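Local coordinates for protein putative xanthine dehydrogenase YAGS fad-binding subunit (Escherichia coli, PDB 5G5G) that binds the molybdenum cofactor as the large subunit of a periplasmic aldehyde oxidase, where it probably oxidises aldehydes to carboxylic acids, at residues 232-237 against 495-500. Residues are numbered along the deposited sequence; the frame is centred on the assembly and turned at random.
Sequences RIISPY and LGDSSF
I234 and D497 form a single antiparallel bridge, a non-hydrogen-bonded pair with CA atoms 4.5 Å apart, flanked by two backbone bonds: S498 N to I233 O (2.9 Å) and S235 N to G496 O (2.7 Å). The loop 495-500 thereby docks on strand 231-234, an outermost strand of the seven-stranded mixed sheet, along the edge not paired with strand 203-208, and joins the two molybdopterin cofactor-binding regions of the chain. Within the bridge, D497 CA also makes a CA-H...O contact to I233 O. S498 adds a side-chain bond beside the bridge: its hydroxyl, turned back between its own N and carbonyl carbon (chi1 65°), accepts a nearly straight bond from I233 N, with OG 2.9 Å away. The extended chain of R232 brings its guanidinium side-on to the D497 carboxylate in a two-nitrogen salt bridge. R232 NH2 lies 2.8 Å from D497 OD2, on its syn lone pair, while R232 NE reaches D497 OD1 at 3.0 Å; the two planes are twisted by 36°. S499 CB lies over one guanidinium face. D497 also opens a type I turn ending at F500, closed by F500 N to D497 O. D497 OD1 takes three bonds, which would fix the carboxylate's rotation: besides R232 NE, S499 N meets it on the anti side in an Asx turn, and S499 OG donates from above the carboxylate plane at 2.9 Å from OD1.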
loop_
_atom_site.group_PDB
_atom_site.type_symbol
_atom_site.label_atom_id
_atom_site.label_comp_id
_atom_site.label_asym_id
_atom_site.label_seq_id
_atom_site.Cartn_x
_atom_site.Cartn_y
_atom_site.Cartn_z
ATOM N N ARG C 232 -2.155 28.817 8.837
ATOM C CA ARG C 232 -2.777 27.898 9.734
ATOM C C ARG C 232 -2.834 26.566 8.966
ATOM O O ARG C 232 -3.280 26.523 7.831
ATOM C CB ARG C 232 -4.172 28.307 10.188
ATOM C CG ARG C 232 -4.851 27.308 11.134
ATOM C CD ARG C 232 -6.175 27.822 11.654
ATOM N NE ARG C 232 -6.911 26.844 12.459
ATOM C CZ ARG C 232 -8.136 27.023 12.931
ATOM N NH1 ARG C 232 -8.863 28.119 12.649
ATOM N NH2 ARG C 232 -8.700 26.102 13.674
ATOM N N ILE C 233 -2.362 25.501 9.619
ATOM C CA ILE C 233 -2.370 24.167 9.039
ATOM C C ILE C 233 -3.355 23.289 9.833
ATOM O O ILE C 233 -3.316 23.272 11.089
ATOM C CB ILE C 233 -0.935 23.552 9.106
ATOM C CG1 ILE C 233 0.129 24.404 8.398
ATOM C CG2 ILE C 233 -0.934 22.129 8.602
ATOM C CD1 ILE C 233 -0.136 24.669 6.929
ATOM N N ILE C 234 -4.138 22.470 9.115
ATOM C CA ILE C 234 -5.168 21.616 9.689
ATOM C C ILE C 234 -5.060 20.211 9.097
ATOM O O ILE C 234 -5.069 20.067 7.900
ATOM C CB ILE C 234 -6.585 22.215 9.399
ATOM C CG1 ILE C 234 -6.654 23.606 10.012
ATOM C CG2 ILE C 234 -7.662 21.290 9.889
ATOM C CD1 ILE C 234 -7.913 24.370 9.696
ATOM N N SER C 235 -4.805 19.208 9.956
ATOM C CA SER C 235 -4.741 17.822 9.537
ATOM C C SER C 235 -5.171 16.867 10.688
ATOM O O SER C 235 -4.319 16.162 11.268
ATOM C CB SER C 235 -3.306 17.534 9.056
ATOM O OG SER C 235 -3.286 16.345 8.305
ATOM N N PRO C 236 -6.466 16.845 11.029
ATOM C CA PRO C 236 -6.924 16.053 12.179
ATOM C C PRO C 236 -6.995 14.574 11.903
ATOM O O PRO C 236 -6.918 13.773 12.832
ATOM C CB PRO C 236 -8.324 16.664 12.498
ATOM C CG PRO C 236 -8.807 17.168 11.154
ATOM C CD PRO C 236 -7.554 17.716 10.506
ATOM N N TYR C 237 -7.168 14.205 10.636
ATOM C CA TYR C 237 -7.189 12.802 10.178
ATOM C C TYR C 237 -6.311 12.620 8.951
ATOM O O TYR C 237 -6.434 13.370 7.977
ATOM C CB TYR C 237 -8.618 12.294 9.889
ATOM C CG TYR C 237 -9.472 12.381 11.103
ATOM C CD1 TYR C 237 -9.326 11.471 12.125
ATOM C CD2 TYR C 237 -10.360 13.453 11.274
ATOM C CE1 TYR C 237 -10.065 11.588 13.296
ATOM C CE2 TYR C 237 -11.078 13.579 12.448
ATOM C CZ TYR C 237 -10.903 12.640 13.441
ATOM O OH TYR C 237 -11.619 12.782 14.583
ATOM N N LEU C 495 -6.790 17.517 17.833
ATOM C CA LEU C 495 -5.443 17.318 17.274
ATOM C C LEU C 495 -5.229 17.983 15.936
ATOM O O LEU C 495 -6.178 18.404 15.261
ATOM C CB LEU C 495 -5.177 15.812 17.075
ATOM C CG LEU C 495 -5.145 14.953 18.309
ATOM C CD1 LEU C 495 -4.684 13.542 17.976
ATOM C CD2 LEU C 495 -4.236 15.525 19.345
ATOM N N GLY C 496 -3.942 18.059 15.571
ATOM C CA GLY C 496 -3.545 18.332 14.206
ATOM C C GLY C 496 -3.934 19.703 13.687
ATOM O O GLY C 496 -4.399 19.816 12.569
ATOM N N ASP C 497 -3.804 20.727 14.473
ATOM C CA ASP C 497 -4.167 22.075 14.081
ATOM C C ASP C 497 -3.093 22.986 14.667
ATOM O O ASP C 497 -2.762 22.923 15.884
ATOM C CB ASP C 497 -5.558 22.376 14.624
ATOM C CG ASP C 497 -6.164 23.682 14.085
ATOM O OD1 ASP C 497 -5.462 24.741 14.009
ATOM O OD2 ASP C 497 -7.413 23.672 13.893
ATOM N N SER C 498 -2.497 23.829 13.808
ATOM C CA SER C 498 -1.443 24.753 14.267
ATOM C C SER C 498 -1.953 25.845 15.198
ATOM O O SER C 498 -1.136 26.582 15.804
ATOM C CB SER C 498 -0.649 25.350 13.103
ATOM O OG SER C 498 -1.485 26.172 12.299
ATOM N N SER C 499 -3.261 25.968 15.374
ATOM C CA SER C 499 -3.746 26.843 16.433
ATOM C C SER C 499 -3.547 26.234 17.853
ATOM O O SER C 499 -3.651 26.940 18.836
ATOM C CB SER C 499 -5.163 27.347 16.146
ATOM O OG SER C 499 -6.133 26.366 16.373
ATOM N N PHE C 500 -3.123 24.976 17.945
ATOM C CA PHE C 500 -2.898 24.328 19.240
ATOM C C PHE C 500 -1.419 24.321 19.571
ATOM O O PHE C 500 -0.582 24.557 18.716
ATOM C CB PHE C 500 -3.363 22.877 19.161
ATOM C CG PHE C 500 -4.823 22.696 18.831
ATOM C CD1 PHE C 500 -5.794 23.683 19.146
ATOM C CD2 PHE C 500 -5.230 21.508 18.253
ATOM C CE1 PHE C 500 -7.126 23.487 18.845
ATOM C CE2 PHE C 500 -6.551 21.326 17.948
ATOM C CZ PHE C 500 -7.496 22.294 18.238
#